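Local coordinates for protein BamaA.19900.a (Balamuthia mandrillaris, PDB 6VZZ) that binds glucose and, as a glucokinase of the actin-like ATPase superfamily, probably phosphorylates it at the 6-hydroxyl with ATP, at residues Lys74-Phe79 with Arg128-Ser133; Val111-Asn116 with Thr122-Lys127; Thr150-Ser155 with Ala385-Arg390. One frame throughout, in Å; residues are numbered along the deposited sequence.

Contacts 1 and 2 belong to the same lobe and touch, their centres 12 Å apart: Leu126 of contact 2 reaches Ile76, with 3.8 Å from Leu126 CD1 to Ile76 CG1, and also meets Phe79 and Leu131 of contact 1. Helix 72-90 and the chain following strand 125-127 are thus packed against one antiparallel strand pair, whose continuation, Thr115 and Asn116, lines the glucose pocket. Contact 3 joins two helices elsewhere, its centre 21 Å from the centres of both others and its nearest atoms about 11 Å from contact 2. The side chain of Tyr152 of contact 3 is about 13 Å from the sugar, on the helix that starts with the glucose-binding Asp146.

Contact 1 of 3, residues Lys74-Phe79 with Arg128-Ser133; sequences KLIAFF and RSELPS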
# COMPACT_ATOMS: atom_id res chain seq x y z
N LYS A 74 5.01 2.44 32.61
CA LYS A 74 6.42 2.19 32.89
C LYS A 74 7.33 3.11 32.07
O LYS A 74 8.41 3.49 32.53
CB LYS A 74 6.76 0.72 32.64
N LEU A 75 6.91 3.49 30.86
CA LEU A 75 7.67 4.47 30.09
C LEU A 75 7.69 5.82 30.79
O LEU A 75 8.74 6.47 30.88
CB LEU A 75 7.08 4.61 28.68
CG LEU A 75 7.42 3.50 27.68
CD1 LEU A 75 6.91 3.86 26.30
CD2 LEU A 75 8.92 3.26 27.66
N ILE A 76 6.54 6.28 31.28
CA ILE A 76 6.48 7.57 31.95
C ILE A 76 7.46 7.60 33.12
O ILE A 76 8.17 8.59 33.32
CB ILE A 76 5.03 7.88 32.39
CG1 ILE A 76 4.17 8.15 31.16
CG2 ILE A 76 4.98 9.08 33.34
CD1 ILE A 76 2.71 8.30 31.49
N ALA A 77 7.53 6.52 33.90
CA ALA A 77 8.49 6.47 35.00
C ALA A 77 9.92 6.48 34.47
O ALA A 77 10.81 7.09 35.08
CB ALA A 77 8.24 5.24 35.86
N PHE A 78 10.17 5.80 33.35
CA PHE A 78 11.50 5.84 32.76
C PHE A 78 11.84 7.24 32.26
O PHE A 78 12.94 7.74 32.49
CB PHE A 78 11.60 4.80 31.63
CG PHE A 78 12.76 5.01 30.67
CD1 PHE A 78 14.04 4.55 30.98
CD2 PHE A 78 12.56 5.61 29.43
CE1 PHE A 78 15.11 4.72 30.07
CE2 PHE A 78 13.62 5.77 28.52
CZ PHE A 78 14.90 5.33 28.85
N PHE A 79 10.89 7.90 31.59
CA PHE A 79 11.15 9.24 31.05
C PHE A 79 11.39 10.24 32.18
O PHE A 79 12.37 10.99 32.16
CB PHE A 79 9.99 9.69 30.16
CG PHE A 79 9.84 8.90 28.89
CD1 PHE A 79 10.95 8.43 28.20
CD2 PHE A 79 8.57 8.64 28.37
CE1 PHE A 79 10.81 7.71 27.01
CE2 PHE A 79 8.42 7.91 27.19
CZ PHE A 79 9.54 7.45 26.51
N ARG A 128 1.54 13.16 24.69
CA ARG A 128 2.62 14.14 24.79
C ARG A 128 2.62 14.84 26.15
O ARG A 128 3.67 14.98 26.79
CB ARG A 128 2.46 15.21 23.73
CG ARG A 128 2.94 14.97 22.35
CD ARG A 128 2.28 16.12 21.63
NE ARG A 128 2.78 16.44 20.32
CZ ARG A 128 2.13 17.26 19.51
NH1 ARG A 128 2.61 17.53 18.29
NH2 ARG A 128 0.99 17.80 19.92
N SER A 129 1.45 15.32 26.58
CA SER A 129 1.32 16.10 27.80
C SER A 129 1.72 15.34 29.06
O SER A 129 1.79 15.96 30.13
CB SER A 129 -0.13 16.58 27.95
OG SER A 129 -0.98 15.50 28.29
N GLU A 130 1.96 14.04 28.97
CA GLU A 130 2.41 13.25 30.12
C GLU A 130 3.92 13.21 30.24
O GLU A 130 4.43 12.70 31.24
CB GLU A 130 1.89 11.81 30.02
CG GLU A 130 0.39 11.65 30.09
CD GLU A 130 -0.02 10.19 29.97
OE1 GLU A 130 -0.52 9.63 30.98
OE2 GLU A 130 0.17 9.60 28.88
N LEU A 131 4.63 13.70 29.26
CA LEU A 131 6.07 13.68 29.12
C LEU A 131 6.69 14.83 29.90
O LEU A 131 6.12 15.93 29.95
CB LEU A 131 6.46 13.79 27.65
CG LEU A 131 5.92 12.66 26.77
CD1 LEU A 131 6.22 12.95 25.30
CD2 LEU A 131 6.53 11.34 27.18
N PRO A 132 7.86 14.61 30.49
CA PRO A 132 8.53 15.70 31.23
C PRO A 132 8.98 16.82 30.30
O PRO A 132 9.63 16.59 29.28
CB PRO A 132 9.72 15.00 31.90
CG PRO A 132 9.98 13.78 31.06
CD PRO A 132 8.65 13.37 30.47
N SER A 133 8.62 18.05 30.67
CA SER A 133 8.95 19.23 29.88
C SER A 133 10.45 19.35 29.59
O SER A 133 10.82 19.83 28.51
CB SER A 133 8.48 20.49 30.61
OG SER A 133 7.08 20.61 30.52
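One flank of helical turn Lys74-Phe79 faces a short 3-10 turn, Arg128-Glu130, and the extended chain after it, with Ile76 opposite Leu131 and Phe79 opposite Pro132 at CA separations of 6.7 and 7.0 Å. No hydrogen bond spans the two segments; side chains do the joining. Ile76 sends its longer branch across the Glu130 side chain at about a right angle. With CG1 anti to the carbonyl carbon (chi1 -69°) and the branch extended beyond it, the CD1 methyl arrives at the carboxylate, 3.5 Å from Glu130 OE1, and also rests against Glu130 CB. This is van der Waals contact at the end of a chain whose charge is engaged elsewhere: OE1 pairs with Arg73, one residue before the helical segment, and OE2 accepts the backbone N-H of Lys127. Those two bonds hold the carboxylate where the methyl meets it. Deeper in, Phe79 and Leu131 lie side by side and point the same way. Leu131 CD2 comes obliquely to the ring, 3.6 Å from Phe79 CD2 and slightly farther from CE2. Pro132 closes the other end of the contact, its CD 3.9 Å from Phe79 CB and its CG near the Phe79 carbonyl oxygen. Phe136 adds an edge-to-face partner to the Phe79 ring, while Val41 and Ile43 of strand 37-43 also touch it. The pattern is that of a helix laid on the central sheet of an actin-like ATPase lobe, with a connecting loop sealing its flank through leucine and proline.

Contact 2 of 3, residues Val111-Asn116 with Thr122-Lys127; sequences VLDVTN and THRRLK. With BGC (beta-D-glucopyranose), chain B.
Arg124 meets the strand Val111-Val114 through both backbone and side chain. Arg124 O accepts the N-H of Val114, 2.7 Å from Val114 N and nearly straight at 167°. The side chain bends at chi3 (-81°) and lies alongside Asp113, bringing NH1 near OD1 at 3.7 Å, a long salt bridge at the guanidinium edge; its NE is held by the carbonyl of Gly119. Arg125, the non-hydrogen-bonded partner of Asp113, crosses it at a slant and holds the same carboxylate. Extended from CG to NE, it donates NE-H to Asp113 OD2 at 3.0 Å, almost within its own guanidinium plane but from above the carboxylate plane, the two planes standing 73° apart. Asp113 is therefore shared by two arginines, with a weak, long ion pair to Arg104 besides, an environment that would probably keep it ionised. These residues sit on the middle and one outer strand of a three-stranded antiparallel sheet, with 103-105 on the other side of 111-114; beyond Val114 the chain enters the glucose pocket, where Thr115 OG1 lies 2.9 Å from the sugar O2 and Asn116 ND2 lies 3.2 Å from O1. Leu126 forms the hydrogen-bonded pair with Leu112, each N 2.8 Å from the other's O. Both side chains leave on the face opposite Asp113 and touch Ile43 of strand 37-43. Lys127 pairs with Val111 without hydrogen bonds, its CG 4.3 Å from Val111 CG2.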
# COMPACT_ATOMS: atom_id res chain seq x y z
N VAL A 111 -1.26 11.71 20.75
CA VAL A 111 -1.36 10.41 21.41
C VAL A 111 -0.70 9.34 20.55
O VAL A 111 -0.95 9.26 19.34
CB VAL A 111 -2.83 10.02 21.67
CG1 VAL A 111 -2.91 8.72 22.46
CG2 VAL A 111 -3.58 11.15 22.38
N LEU A 112 0.12 8.50 21.19
CA LEU A 112 0.68 7.30 20.59
C LEU A 112 -0.03 6.08 21.17
O LEU A 112 -0.29 6.03 22.38
CB LEU A 112 2.19 7.21 20.84
CG LEU A 112 2.89 5.86 20.60
CD1 LEU A 112 2.99 5.50 19.12
CD2 LEU A 112 4.26 5.87 21.24
N ASP A 113 -0.34 5.11 20.32
CA ASP A 113 -0.99 3.86 20.70
C ASP A 113 -0.01 2.74 20.33
O ASP A 113 0.15 2.43 19.15
CB ASP A 113 -2.34 3.72 19.98
CG ASP A 113 -3.18 2.54 20.48
OD1 ASP A 113 -2.65 1.42 20.66
OD2 ASP A 113 -4.40 2.74 20.67
N VAL A 114 0.66 2.16 21.32
CA VAL A 114 1.68 1.15 21.04
C VAL A 114 0.98 -0.19 20.82
O VAL A 114 0.40 -0.77 21.74
CB VAL A 114 2.72 1.07 22.16
CG1 VAL A 114 3.78 0.05 21.81
CG2 VAL A 114 3.35 2.43 22.39
N THR A 115 1.05 -0.69 19.59
CA THR A 115 0.17 -1.78 19.17
C THR A 115 0.33 -3.01 20.06
O THR A 115 -0.66 -3.68 20.39
CB THR A 115 0.44 -2.12 17.71
OG1 THR A 115 0.19 -0.97 16.91
CG2 THR A 115 -0.45 -3.28 17.25
N ASN A 116 1.56 -3.34 20.45
CA ASN A 116 1.84 -4.61 21.09
C ASN A 116 2.18 -4.47 22.57
O ASN A 116 2.71 -5.41 23.18
CB ASN A 116 2.96 -5.34 20.34
CG ASN A 116 2.47 -5.94 19.03
OD1 ASN A 116 1.40 -6.53 18.96
ND2 ASN A 116 3.27 -5.80 17.97
N THR A 122 -5.13 2.72 28.67
CA THR A 122 -4.20 3.62 29.34
C THR A 122 -2.77 3.09 29.27
O THR A 122 -1.81 3.87 29.14
CB THR A 122 -4.60 3.83 30.79
OG1 THR A 122 -6.00 4.13 30.86
CG2 THR A 122 -3.81 4.97 31.42
N HIS A 123 -2.61 1.77 29.36
CA HIS A 123 -1.28 1.18 29.38
C HIS A 123 -0.70 0.97 27.99
O HIS A 123 0.47 0.62 27.87
CB HIS A 123 -1.33 -0.14 30.15
CG HIS A 123 -1.54 0.05 31.63
ND1 HIS A 123 -0.76 -0.57 32.58
CD2 HIS A 123 -2.43 0.81 32.31
CE1 HIS A 123 -1.17 -0.21 33.78
NE2 HIS A 123 -2.18 0.62 33.65
N ARG A 124 -1.50 1.20 26.94
CA ARG A 124 -1.02 1.13 25.57
C ARG A 124 -0.86 2.49 24.93
O ARG A 124 -0.18 2.60 23.90
CB ARG A 124 -1.97 0.27 24.72
CG ARG A 124 -1.96 -1.20 25.09
CD ARG A 124 -2.85 -2.03 24.16
NE ARG A 124 -4.25 -1.93 24.54
CZ ARG A 124 -5.19 -1.28 23.85
NH1 ARG A 124 -4.88 -0.68 22.71
NH2 ARG A 124 -6.43 -1.25 24.30
N ARG A 125 -1.45 3.54 25.50
CA ARG A 125 -1.45 4.87 24.92
C ARG A 125 -0.56 5.81 25.73
O ARG A 125 -0.47 5.71 26.95
CB ARG A 125 -2.87 5.42 24.84
CG ARG A 125 -3.74 4.60 23.89
CD ARG A 125 -5.17 5.07 23.80
NE ARG A 125 -5.84 4.38 22.70
CZ ARG A 125 -7.16 4.34 22.54
NH1 ARG A 125 -7.96 4.94 23.42
NH2 ARG A 125 -7.69 3.68 21.51
N LEU A 126 0.11 6.72 25.02
CA LEU A 126 1.03 7.67 25.63
C LEU A 126 0.75 9.05 25.04
O LEU A 126 0.87 9.24 23.83
CB LEU A 126 2.49 7.26 25.38
CG LEU A 126 3.60 8.20 25.86
CD1 LEU A 126 3.61 8.35 27.37
CD2 LEU A 126 4.97 7.74 25.36
N LYS A 127 0.37 10.00 25.90
CA LYS A 127 0.09 11.38 25.50
C LYS A 127 1.35 12.23 25.63
O LYS A 127 2.12 12.06 26.58
CB LYS A 127 -1.02 11.97 26.36
CG LYS A 127 -2.26 11.11 26.46
CD LYS A 127 -3.28 11.67 27.45
CE LYS A 127 -4.60 10.90 27.35
NZ LYS A 127 -5.26 10.75 28.68
C2 BGC B . 2.85 -1.79 14.74
C3 BGC B . 3.57 -0.82 13.81
C4 BGC B . 5.07 -0.91 14.04
C5 BGC B . 5.53 -2.35 13.90
C6 BGC B . 7.00 -2.56 14.15
C1 BGC B . 3.42 -3.19 14.53
O1 BGC B . 2.74 -4.12 15.28
O2 BGC B . 1.45 -1.78 14.47
O3 BGC B . 3.10 0.50 14.02
O4 BGC B . 5.76 -0.12 13.08
O5 BGC B . 4.81 -3.17 14.83
O6 BGC B . 7.43 -1.93 15.34

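Contact 3 of 3, residues Thr150-Ser155 with Ala385-Arg390; sequences TCYGVS and ALYVAR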
# COMPACT_ATOMS: atom_id res chain seq x y z
N THR A 150 12.51 5.10 10.76
CA THR A 150 13.52 4.39 9.99
C THR A 150 13.74 5.05 8.63
O THR A 150 14.88 5.27 8.20
CB THR A 150 13.11 2.93 9.80
OG1 THR A 150 12.95 2.29 11.07
CG2 THR A 150 14.15 2.18 8.99
N CYS A 151 12.64 5.39 7.95
CA CYS A 151 12.77 5.99 6.63
C CYS A 151 13.52 7.32 6.69
O CYS A 151 14.39 7.58 5.85
CB CYS A 151 11.39 6.16 6.01
SG CYS A 151 10.61 4.56 5.70
N TYR A 152 13.21 8.17 7.68
CA TYR A 152 13.96 9.42 7.79
C TYR A 152 15.43 9.15 8.04
O TYR A 152 16.30 9.85 7.50
CB TYR A 152 13.37 10.31 8.88
CG TYR A 152 12.06 10.95 8.49
CD1 TYR A 152 12.02 11.92 7.49
CD2 TYR A 152 10.88 10.58 9.11
CE1 TYR A 152 10.82 12.51 7.13
CE2 TYR A 152 9.67 11.16 8.75
CZ TYR A 152 9.65 12.12 7.76
OH TYR A 152 8.46 12.70 7.40
N GLY A 153 15.73 8.13 8.84
CA GLY A 153 17.12 7.74 9.02
C GLY A 153 17.76 7.29 7.72
O GLY A 153 18.88 7.71 7.39
N VAL A 154 17.06 6.44 6.97
CA VAL A 154 17.57 5.98 5.68
C VAL A 154 17.77 7.15 4.74
O VAL A 154 18.84 7.31 4.13
CB VAL A 154 16.62 4.93 5.06
CG1 VAL A 154 17.04 4.63 3.64
CG2 VAL A 154 16.60 3.67 5.89
N SER A 155 16.74 8.00 4.61
CA SER A 155 16.83 9.15 3.71
C SER A 155 17.98 10.06 4.11
O SER A 155 18.71 10.56 3.25
CB SER A 155 15.51 9.91 3.71
OG SER A 155 15.60 11.09 2.93
N ALA A 385 14.27 9.97 14.22
CA ALA A 385 13.63 10.81 15.23
C ALA A 385 14.44 12.08 15.47
O ALA A 385 13.86 13.16 15.65
CB ALA A 385 13.45 10.04 16.53
N LEU A 386 15.77 11.98 15.47
CA LEU A 386 16.59 13.16 15.70
C LEU A 386 16.57 14.10 14.51
O LEU A 386 16.72 15.31 14.67
CB LEU A 386 18.02 12.76 16.06
CG LEU A 386 18.20 12.26 17.49
CD1 LEU A 386 19.57 11.64 17.68
CD2 LEU A 386 18.00 13.39 18.48
N TYR A 387 16.37 13.58 13.30
CA TYR A 387 16.18 14.45 12.15
C TYR A 387 14.89 15.25 12.28
O TYR A 387 14.88 16.47 12.07
CB TYR A 387 16.19 13.61 10.88
CG TYR A 387 15.76 14.35 9.64
CD1 TYR A 387 16.62 15.23 9.00
CD2 TYR A 387 14.48 14.17 9.11
CE1 TYR A 387 16.23 15.91 7.86
CE2 TYR A 387 14.08 14.85 7.98
CZ TYR A 387 14.95 15.72 7.36
OH TYR A 387 14.54 16.39 6.23
N VAL A 388 13.79 14.60 12.67
CA VAL A 388 12.52 15.29 12.85
C VAL A 388 12.58 16.29 14.01
O VAL A 388 12.05 17.40 13.92
CB VAL A 388 11.39 14.28 13.06
CG1 VAL A 388 10.09 15.02 13.36
CG2 VAL A 388 11.26 13.35 11.85
N ALA A 389 13.22 15.90 15.12
CA ALA A 389 13.22 16.76 16.30
C ALA A 389 13.85 18.12 16.03
O ALA A 389 13.57 19.07 16.76
CB ALA A 389 13.97 16.08 17.44
N ARG A 390 14.68 18.23 15.00
CA ARG A 390 15.34 19.49 14.68
C ARG A 390 14.41 20.47 13.97
O ARG A 390 14.74 21.66 13.92
CB ARG A 390 16.58 19.23 13.83
CG ARG A 390 17.69 18.53 14.61
CD ARG A 390 18.93 18.37 13.75
NE ARG A 390 20.12 18.08 14.53
CZ ARG A 390 20.63 16.87 14.71
NH1 ARG A 390 21.74 16.72 15.43
NH2 ARG A 390 20.06 15.79 14.17
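Tyr152 on helix 146-159 meets Tyr387 and Val388 on helix 380-389, the two segments coming nearest at Tyr152 and Tyr387, whose CA atoms are 7.0 Å apart. The aromatic part of the contact is a pair of rings whose planes are 29° from parallel. They form an offset pair with the centroids 5.7 Å apart, little of either ring lying over the other. The rings meet obliquely, through Tyr152 CD1 and Tyr387 CE2, 3.6 Å apart, and Tyr387 CD2 is also close to Tyr152 CD1 and CB. The two side chains cross at about a right angle. Tyr387 has CG anti to its backbone N (chi1 170°), whereas in Tyr152 it is anti to the carbonyl carbon; these different first torsions bring the rings alongside each other from separate helices. The CH-pi part belongs to Val388. Val388 CG2 stands over one face of the Tyr152 ring, 4.2 Å from its centroid and 20° off the ring normal. Displaced toward the rim, Val388 CG2 is nearest Tyr152 CD2, at 3.9 Å, with CE2 next. Both neighbours come from the same side of the Tyr152 plane, Val388 over the CD2 half and Tyr387 obliquely by CD1. Backbone hydrogen bonds stay within each helix, such as Val154 N to Thr150 O, and none crosses. Behind the contact Val388 also packs on Cys98 of strand 96-101, and Tyr152 on Val214 of strand 213-216, so the helix pair joins elements of two different sheets. The same helices share a polar link elsewhere, a hydrogen bond between Thr150 OG1 and Asn381 OD1. The Tyr152, Tyr387 and Val388 patch itself is held by dispersion and weak aromatic forces, which fix direction less strictly than hydrogen bonds would.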